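Local coordinates for trigger factor (Thermotoga maritima, PDB 2NSA), which probably acts as a ribosome-bound chaperone that keeps new polypeptides in an open conformation and isomerises peptidyl-prolyl bonds, seen here through its C-terminal chaperone domain, at residues R48-L53 with D90-D95; Q69-S72 with S76-K79; E31-K36 with L158-V163. All coordinates share one frame; numbering follows the deposited sequence.

Contact 1 (R48-L53 with D90-D95); sequences RTLEIL and DDIKRD
Ile92 reaches across to Leu53 and Leu50 with its terminal methyl, and the contact rests on these three aliphatic side chains. The closer pair is Ile92 CD1 with Leu53 CD1 at 3.8 Å, the two side chains meeting tip to tip. Ile92 can span the gap because its outer arm is straight: with chi2 at 174°, CD1 lies as far from CA as the chain allows. Leu50 meets the same methyl obliquely and less closely, its CD2 standing 4.2 Å from Ile92 CD1. The packing is therefore compact only at the methyls. The backbones stay well apart, the nearest pair being Leu50 CA and Ile92 CA at 10.1 Å, and the two segments together bury just 77 Å². Leu53 also touches Ile88, and Leu50 touches Lys85, on preceding turns of helix 77-105.

The sides turned from the contact carry charged groups. Exposed Arg48 gives an NH1 bond of 2.9 Å to Glu51 OE1, met on the anti side, 25° out of the carboxylate plane; the Glu51 carboxylate carbon sits at the guanidinium edge and in its plane, while Ile52 CG1 covers one guanidinium face. On the other helix Arg94 NH1 reaches Asp91 OD1 at 2.6 Å, using the anti lone pair of that oxygen, and Arg94 NE is bonded to Leu34 O of helix 25-36. Each salt bridge stays within its own helix, and none joins the two segments. Such thin apolar packing between well-separated helices, with salt bridges on the sides turned away, joins helix 47-64 to helix 77-105 in the all-helical C-terminal domain of trigger factor.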
loop_
_atom_site.group_PDB
_atom_site.type_symbol
_atom_site.label_atom_id
_atom_site.label_comp_id
_atom_site.label_asym_id
_atom_site.label_seq_id
_atom_site.Cartn_x
_atom_site.Cartn_y
_atom_site.Cartn_z
ATOM N N ARG A 48 -4.791 -17.714 -14.346
ATOM C CA ARG A 48 -6.119 -17.304 -14.773
ATOM C C ARG A 48 -6.675 -16.214 -13.853
ATOM O O ARG A 48 -7.250 -15.229 -14.326
ATOM C CB ARG A 48 -7.081 -18.499 -14.823
ATOM C CG ARG A 48 -8.493 -18.145 -15.307
ATOM C CD ARG A 48 -8.487 -17.429 -16.655
ATOM N NE ARG A 48 -9.798 -16.854 -16.960
ATOM C CZ ARG A 48 -9.986 -15.785 -17.730
ATOM N NH1 ARG A 48 -8.947 -15.170 -18.280
ATOM N NH2 ARG A 48 -11.213 -15.321 -17.928
ATOM N N THR A 49 -6.498 -16.375 -12.544
ATOM C CA THR A 49 -6.991 -15.368 -11.606
ATOM C C THR A 49 -6.348 -14.018 -11.909
ATOM O O THR A 49 -7.016 -12.976 -11.893
ATOM C CB THR A 49 -6.662 -15.742 -10.144
ATOM O OG1 THR A 49 -7.364 -16.940 -9.791
ATOM C CG2 THR A 49 -7.084 -14.619 -9.201
ATOM N N LEU A 50 -5.049 -14.040 -12.179
ATOM C CA LEU A 50 -4.324 -12.813 -12.493
ATOM C C LEU A 50 -4.827 -12.202 -13.805
ATOM O O LEU A 50 -4.965 -10.980 -13.904
ATOM C CB LEU A 50 -2.818 -13.093 -12.548
ATOM C CG LEU A 50 -2.248 -13.550 -11.192
ATOM C CD1 LEU A 50 -0.759 -13.862 -11.314
ATOM C CD2 LEU A 50 -2.470 -12.466 -10.150
ATOM N N GLU A 51 -5.107 -13.035 -14.807
ATOM C CA GLU A 51 -5.625 -12.511 -16.075
ATOM C C GLU A 51 -6.933 -11.778 -15.809
ATOM O O GLU A 51 -7.181 -10.706 -16.357
ATOM C CB GLU A 51 -5.903 -13.634 -17.080
ATOM C CG GLU A 51 -4.684 -14.401 -17.504
ATOM C CD GLU A 51 -5.000 -15.473 -18.527
ATOM O OE1 GLU A 51 -6.147 -15.976 -18.541
ATOM O OE2 GLU A 51 -4.090 -15.824 -19.310
ATOM N N ILE A 52 -7.774 -12.368 -14.962
ATOM C CA ILE A 52 -9.060 -11.760 -14.633
ATOM C C ILE A 52 -8.871 -10.422 -13.919
ATOM O O ILE A 52 -9.584 -9.453 -14.211
ATOM C CB ILE A 52 -9.913 -12.697 -13.744
ATOM C CG1 ILE A 52 -10.269 -13.967 -14.529
ATOM C CG2 ILE A 52 -11.196 -11.996 -13.316
ATOM C CD1 ILE A 52 -10.914 -15.043 -13.680
ATOM N N LEU A 53 -7.916 -10.360 -12.993
ATOM C CA LEU A 53 -7.670 -9.122 -12.257
ATOM C C LEU A 53 -7.136 -8.036 -13.188
ATOM O O LEU A 53 -7.466 -6.857 -13.039
ATOM C CB LEU A 53 -6.691 -9.366 -11.102
ATOM C CG LEU A 53 -7.239 -10.339 -10.054
ATOM C CD1 LEU A 53 -6.251 -10.468 -8.909
ATOM C CD2 LEU A 53 -8.585 -9.838 -9.540
ATOM N N ASP A 90 2.259 -8.293 -7.215
ATOM C CA ASP A 90 3.033 -7.659 -6.149
ATOM C C ASP A 90 2.109 -7.033 -5.102
ATOM O O ASP A 90 2.419 -7.073 -3.912
ATOM C CB ASP A 90 3.991 -6.604 -6.710
ATOM C CG ASP A 90 5.274 -7.211 -7.259
ATOM O OD1 ASP A 90 5.597 -8.369 -6.910
ATOM O OD2 ASP A 90 5.975 -6.523 -8.030
ATOM N N ASP A 91 0.978 -6.467 -5.531
ATOM C CA ASP A 91 0.041 -5.862 -4.583
ATOM C C ASP A 91 -0.550 -6.944 -3.679
ATOM O O ASP A 91 -0.716 -6.742 -2.470
ATOM C CB ASP A 91 -1.129 -5.150 -5.280
ATOM C CG ASP A 91 -0.715 -3.891 -6.022
ATOM O OD1 ASP A 91 0.318 -3.287 -5.672
ATOM O OD2 ASP A 91 -1.452 -3.494 -6.953
ATOM N N ILE A 92 -0.902 -8.078 -4.276
ATOM C CA ILE A 92 -1.472 -9.187 -3.519
ATOM C C ILE A 92 -0.463 -9.661 -2.475
ATOM O O ILE A 92 -0.822 -9.911 -1.317
ATOM C CB ILE A 92 -1.860 -10.353 -4.454
ATOM C CG1 ILE A 92 -3.035 -9.919 -5.332
ATOM C CG2 ILE A 92 -2.289 -11.575 -3.641
ATOM C CD1 ILE A 92 -3.419 -10.958 -6.397
ATOM N N LYS A 93 0.795 -9.793 -2.886
ATOM C CA LYS A 93 1.845 -10.211 -1.963
ATOM C C LYS A 93 2.036 -9.177 -0.858
ATOM O O LYS A 93 2.123 -9.522 0.326
ATOM C CB LYS A 93 3.170 -10.394 -2.703
ATOM C CG LYS A 93 3.193 -11.591 -3.625
ATOM C CD LYS A 93 4.518 -11.663 -4.364
ATOM C CE LYS A 93 4.584 -12.860 -5.273
ATOM N NZ LYS A 93 5.870 -12.883 -6.026
ATOM N N ARG A 94 2.095 -7.911 -1.256
ATOM C CA ARG A 94 2.291 -6.820 -0.317
ATOM C C ARG A 94 1.183 -6.783 0.728
ATOM O O ARG A 94 1.450 -6.657 1.929
ATOM C CB ARG A 94 2.340 -5.483 -1.063
ATOM C CG ARG A 94 2.927 -4.349 -0.243
ATOM C CD ARG A 94 3.027 -3.046 -1.031
ATOM N NE ARG A 94 3.813 -3.171 -2.255
ATOM C CZ ARG A 94 3.288 -3.308 -3.469
ATOM N NH1 ARG A 94 1.973 -3.341 -3.622
ATOM N NH2 ARG A 94 4.078 -3.394 -4.536
ATOM N N ASP A 95 -0.066 -6.885 0.283
ATOM C CA ASP A 95 -1.163 -6.847 1.237
ATOM C C ASP A 95 -1.128 -8.033 2.200
ATOM O O ASP A 95 -1.452 -7.883 3.376
ATOM C CB ASP A 95 -2.509 -6.747 0.513
ATOM C CG ASP A 95 -2.703 -5.394 -0.155
ATOM O OD1 ASP A 95 -1.926 -4.465 0.149
ATOM O OD2 ASP A 95 -3.637 -5.254 -0.980
#

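Contact 2 (Q69-S72 with S76-K79); sequences QIVS and SEEK
Val71 points toward Ser76 and Glu77, and its CG2 methyl makes every cross-segment approach of this surface contact. Ser76 comes first in the second segment and meets that methyl only loosely, with its backbone O 4.3 Å from Val71 CG2. Its CB points away from Val71, and its hydroxyl serves its own chain: Ser76 OG accepts from Lys79 N over 3.2 Å, with an N-H...O angle of 160°. This nearly straight bond satisfies an amide in the first turn of the helix and identifies Ser76 as its N-cap.

Glu77 supplies the closest approach. Val71 CG2 sits 3.7 Å from Glu77 CA and 4.1 Å from Glu77 CB, so the methyl rests against the root of the residue, not its carboxylate. The side chains cross at a slant. Glu77 CG extends on the far side of CB from the backbone N (chi1 180°), and the carboxylate is taken up by a salt bridge to Arg81, one turn on. Glu78 turns its CB away from the first segment, and its carboxylate lies near the like-charged one of Glu82. Lys79, besides giving its backbone N to the cap, pairs its ammonium group with Glu82.

Val71 and Ile70 also lie on Phe80, in the first turn of helix 77-105. The backbones come near, 6.0 Å between Val71 CA and Glu77 CA, with only three residues between the segments. Taken together, this is a short loop between two consecutive helices, the second opened by a serine N-cap, where helix 67-72 gives way to the start of helix 77-105.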
loop_
_atom_site.group_PDB
_atom_site.type_symbol
_atom_site.label_atom_id
_atom_site.label_comp_id
_atom_site.label_asym_id
_atom_site.label_seq_id
_atom_site.Cartn_x
_atom_site.Cartn_y
_atom_site.Cartn_z
ATOM N N GLN A 69 -4.404 6.518 -22.911
ATOM C CA GLN A 69 -3.228 7.333 -22.624
ATOM C C GLN A 69 -2.131 6.467 -22.014
ATOM O O GLN A 69 -0.955 6.595 -22.358
ATOM C CB GLN A 69 -3.593 8.463 -21.660
ATOM C CG GLN A 69 -4.442 9.560 -22.287
ATOM C CD GLN A 69 -5.058 10.482 -21.253
ATOM O OE1 GLN A 69 -5.932 10.076 -20.486
ATOM N NE2 GLN A 69 -4.603 11.731 -21.224
ATOM N N ILE A 70 -2.530 5.568 -21.118
ATOM C CA ILE A 70 -1.592 4.682 -20.451
ATOM C C ILE A 70 -1.054 3.573 -21.355
ATOM O O ILE A 70 0.158 3.387 -21.462
ATOM C CB ILE A 70 -2.237 4.034 -19.205
ATOM C CG1 ILE A 70 -2.637 5.122 -18.205
ATOM C CG2 ILE A 70 -1.258 3.055 -18.554
ATOM C CD1 ILE A 70 -3.382 4.602 -16.992
ATOM N N VAL A 71 -1.943 2.833 -22.008
ATOM C CA VAL A 71 -1.477 1.743 -22.858
ATOM C C VAL A 71 -0.640 2.253 -24.025
ATOM O O VAL A 71 0.285 1.573 -24.473
ATOM C CB VAL A 71 -2.654 0.891 -23.389
ATOM C CG1 VAL A 71 -3.398 1.633 -24.502
ATOM C CG2 VAL A 71 -2.124 -0.449 -23.876
ATOM N N SER A 72 -0.951 3.455 -24.498
ATOM C CA SER A 72 -0.214 4.055 -25.610
ATOM C C SER A 72 1.266 4.266 -25.292
ATOM O O SER A 72 2.105 4.268 -26.196
ATOM C CB SER A 72 -0.837 5.399 -26.000
ATOM O OG SER A 72 -2.121 5.214 -26.565
ATOM N N SER A 76 2.963 -2.188 -26.676
ATOM C CA SER A 76 1.747 -2.878 -27.080
ATOM C C SER A 76 0.873 -3.127 -25.862
ATOM O O SER A 76 1.317 -2.956 -24.727
ATOM C CB SER A 76 2.087 -4.220 -27.725
ATOM O OG SER A 76 2.596 -5.135 -26.767
ATOM N N GLU A 77 -0.366 -3.534 -26.109
ATOM C CA GLU A 77 -1.302 -3.832 -25.036
ATOM C C GLU A 77 -0.828 -5.086 -24.312
ATOM O O GLU A 77 -0.993 -5.225 -23.092
ATOM C CB GLU A 77 -2.702 -4.073 -25.594
ATOM C CG GLU A 77 -3.725 -4.395 -24.520
ATOM C CD GLU A 77 -5.079 -4.765 -25.089
ATOM O OE1 GLU A 77 -5.571 -4.034 -25.972
ATOM O OE2 GLU A 77 -5.651 -5.786 -24.643
ATOM N N GLU A 78 -0.238 -6.007 -25.066
ATOM C CA GLU A 78 0.256 -7.252 -24.488
ATOM C C GLU A 78 1.318 -6.944 -23.440
ATOM O O GLU A 78 1.320 -7.529 -22.351
ATOM C CB GLU A 78 0.844 -8.149 -25.582
ATOM C CG GLU A 78 1.207 -9.549 -25.113
ATOM C CD GLU A 78 1.786 -10.400 -26.228
ATOM O OE1 GLU A 78 1.081 -10.623 -27.237
ATOM O OE2 GLU A 78 2.945 -10.847 -26.097
ATOM N N LYS A 79 2.215 -6.022 -23.767
ATOM C CA LYS A 79 3.281 -5.639 -22.842
ATOM C C LYS A 79 2.686 -5.001 -21.595
ATOM O O LYS A 79 3.117 -5.284 -20.474
ATOM C CB LYS A 79 4.234 -4.649 -23.511
ATOM C CG LYS A 79 4.926 -5.159 -24.767
ATOM C CD LYS A 79 6.082 -6.113 -24.481
ATOM C CE LYS A 79 5.621 -7.545 -24.272
ATOM N NZ LYS A 79 6.781 -8.478 -24.201
#

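Contact 3 (E31-K36 with L158-V163); sequences EQLLEK and LLLQEV
Leu33 inserts a single methyl, CD2, between Leu159 and Leu160. Its conformation accounts for the reach: CG stands opposite the backbone N (chi1 179°), and the second torsion (chi2 55°) tucks CD1 back while leaving CD2 trans to CA, the branch that extends farthest from helix 25-36. The end of that branch is 3.7 Å from Leu160 CD2 and 3.9 Å from Leu160 CG, and it also lies 3.9 Å from Leu159 CB.

The two receiving leucines share a rotamer but use it differently. In both, CG lies opposite the carbonyl carbon and CD1 continues the extended line. Leu159, whose CB already points toward the other helix, meets Leu33 at about a right angle, offering mainly the base of its side chain, with Leu159 CD1 4.1 Å from Leu33 CD2. The CB of Leu160 sets off to one side, and it is the bent branch, CD2, that turns in to meet Leu33 obliquely.

This is helix-helix packing in the all-helical C-terminal chaperone domain of trigger factor, bringing helix 25-36 against the C-terminal end of helix 140-160 in the buried interior. Leu33 also lies on Leu156, a turn earlier, and on Leu9 of helix 6-12, while Leu159 touches Leu6 and Leu101. Leu33 CD2 thus belongs to a larger apolar cluster drawn from four helices.

The type I beta turn begins at Leu160 itself and runs to Val163, Val163 N donating to Leu160 O at 3.2 Å. Glu162, within this turn, directs its carboxylate to a salt bridge with Lys105 of helix 77-105.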
loop_
_atom_site.group_PDB
_atom_site.type_symbol
_atom_site.label_atom_id
_atom_site.label_comp_id
_atom_site.label_asym_id
_atom_site.label_seq_id
_atom_site.Cartn_x
_atom_site.Cartn_y
_atom_site.Cartn_z
ATOM N N GLU A 31 7.951 4.296 0.756
ATOM C CA GLU A 31 7.969 3.929 -0.653
ATOM C C GLU A 31 8.888 2.740 -0.937
ATOM O O GLU A 31 8.460 1.751 -1.531
ATOM C CB GLU A 31 8.394 5.132 -1.499
ATOM C CG GLU A 31 8.123 4.985 -2.984
ATOM C CD GLU A 31 8.515 6.222 -3.774
ATOM O OE1 GLU A 31 8.121 7.337 -3.369
ATOM O OE2 GLU A 31 9.211 6.081 -4.804
ATOM N N GLN A 32 10.147 2.825 -0.516
ATOM C CA GLN A 32 11.083 1.733 -0.760
ATOM C C GLN A 32 10.691 0.485 0.021
ATOM O O GLN A 32 10.881 -0.638 -0.449
ATOM C CB GLN A 32 12.514 2.151 -0.397
ATOM C CG GLN A 32 13.560 1.089 -0.720
ATOM C CD GLN A 32 14.984 1.619 -0.668
ATOM O OE1 GLN A 32 15.433 2.134 0.357
ATOM N NE2 GLN A 32 15.702 1.492 -1.781
ATOM N N LEU A 33 10.146 0.683 1.216
ATOM C CA LEU A 33 9.721 -0.439 2.042
ATOM C C LEU A 33 8.613 -1.202 1.323
ATOM O O LEU A 33 8.673 -2.425 1.189
ATOM C CB LEU A 33 9.219 0.063 3.398
ATOM C CG LEU A 33 8.711 -1.002 4.372
ATOM C CD1 LEU A 33 9.778 -2.059 4.595
ATOM C CD2 LEU A 33 8.325 -0.330 5.681
ATOM N N LEU A 34 7.610 -0.471 0.847
ATOM C CA LEU A 34 6.489 -1.077 0.135
ATOM C C LEU A 34 6.932 -1.775 -1.143
ATOM O O LEU A 34 6.411 -2.829 -1.504
ATOM C CB LEU A 34 5.443 -0.015 -0.219
ATOM C CG LEU A 34 4.561 0.523 0.903
ATOM C CD1 LEU A 34 3.679 1.638 0.362
ATOM C CD2 LEU A 34 3.714 -0.604 1.481
ATOM N N GLU A 35 7.896 -1.179 -1.832
ATOM C CA GLU A 35 8.391 -1.744 -3.075
ATOM C C GLU A 35 9.113 -3.073 -2.889
ATOM O O GLU A 35 9.039 -3.951 -3.749
ATOM C CB GLU A 35 9.326 -0.745 -3.757
ATOM C CG GLU A 35 9.909 -1.237 -5.065
ATOM C CD GLU A 35 10.800 -0.204 -5.728
ATOM O OE1 GLU A 35 11.324 -0.492 -6.825
ATOM O OE2 GLU A 35 10.974 0.894 -5.154
ATOM N N LYS A 36 9.797 -3.231 -1.762
ATOM C CA LYS A 36 10.550 -4.454 -1.509
ATOM C C LYS A 36 9.792 -5.543 -0.757
ATOM O O LYS A 36 10.132 -6.721 -0.864
ATOM C CB LYS A 36 11.840 -4.117 -0.756
ATOM C CG LYS A 36 12.815 -3.261 -1.548
ATOM C CD LYS A 36 13.239 -3.953 -2.836
ATOM C CE LYS A 36 14.276 -3.133 -3.590
ATOM N NZ LYS A 36 14.702 -3.791 -4.853
ATOM N N LEU A 158 5.876 1.454 11.935
ATOM C CA LEU A 158 6.551 0.642 12.946
ATOM C C LEU A 158 7.798 -0.024 12.374
ATOM O O LEU A 158 8.847 -0.058 13.023
ATOM C CB LEU A 158 5.605 -0.427 13.498
ATOM C CG LEU A 158 4.550 0.042 14.497
ATOM C CD1 LEU A 158 3.518 -1.060 14.712
ATOM C CD2 LEU A 158 5.224 0.408 15.819
ATOM N N LEU A 159 7.697 -0.567 11.166
ATOM C CA LEU A 159 8.857 -1.208 10.566
ATOM C C LEU A 159 9.981 -0.201 10.349
ATOM O O LEU A 159 11.136 -0.476 10.670
ATOM C CB LEU A 159 8.488 -1.871 9.234
ATOM C CG LEU A 159 7.523 -3.055 9.316
ATOM C CD1 LEU A 159 7.190 -3.521 7.902
ATOM C CD2 LEU A 159 8.137 -4.194 10.126
ATOM N N LEU A 160 9.647 0.968 9.811
ATOM C CA LEU A 160 10.664 1.985 9.567
ATOM C C LEU A 160 11.346 2.415 10.858
ATOM O O LEU A 160 12.553 2.671 10.877
ATOM C CB LEU A 160 10.046 3.206 8.891
ATOM C CG LEU A 160 9.470 2.986 7.494
ATOM C CD1 LEU A 160 8.868 4.286 7.002
ATOM C CD2 LEU A 160 10.565 2.500 6.545
ATOM N N GLN A 161 10.571 2.500 11.933
ATOM C CA GLN A 161 11.109 2.906 13.225
ATOM C C GLN A 161 11.947 1.806 13.876
ATOM O O GLN A 161 12.591 2.032 14.903
ATOM C CB GLN A 161 9.967 3.350 14.146
ATOM C CG GLN A 161 9.418 4.727 13.769
ATOM C CD GLN A 161 8.034 5.013 14.325
ATOM O OE1 GLN A 161 7.618 4.427 15.323
ATOM N NE2 GLN A 161 7.320 5.935 13.686
ATOM N N GLU A 162 11.947 0.623 13.270
ATOM C CA GLU A 162 12.730 -0.496 13.791
ATOM C C GLU A 162 14.076 -0.603 13.075
ATOM O O GLU A 162 14.929 -1.402 13.462
ATOM C CB GLU A 162 11.967 -1.816 13.632
ATOM C CG GLU A 162 10.657 -1.881 14.392
ATOM C CD GLU A 162 9.922 -3.191 14.167
ATOM O OE1 GLU A 162 9.917 -3.683 13.021
ATOM O OE2 GLU A 162 9.342 -3.719 15.133
ATOM N N VAL A 163 14.263 0.194 12.028
ATOM C CA VAL A 163 15.517 0.178 11.282
ATOM C C VAL A 163 16.577 0.925 12.085
ATOM O O VAL A 163 16.435 2.117 12.358
ATOM C CB VAL A 163 15.370 0.853 9.900
ATOM C CG1 VAL A 163 16.719 0.868 9.176
ATOM C CG2 VAL A 163 14.339 0.106 9.067
#

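After helix 6-12 the chain enters helix 25-36, where the long loop begins that contact 3 closes on helix 140-160, 122 residues apart at the nearest segment ends. Within that loop, contact 1 closes a shorter one from helix 47-64 to helix 77-105, and within this second loop contact 2 closes the shortest, from helix 67-72 to the start of helix 77-105. The three are concentric and none crosses another. Contacts 1 and 2 share helix 77-105, their centres 19 Å apart. Contacts 1 and 3 touch directly: Arg94 NE lies 2.7 Å from Leu34 O, a probable hydrogen bond linking helix 77-105 to helix 25-36.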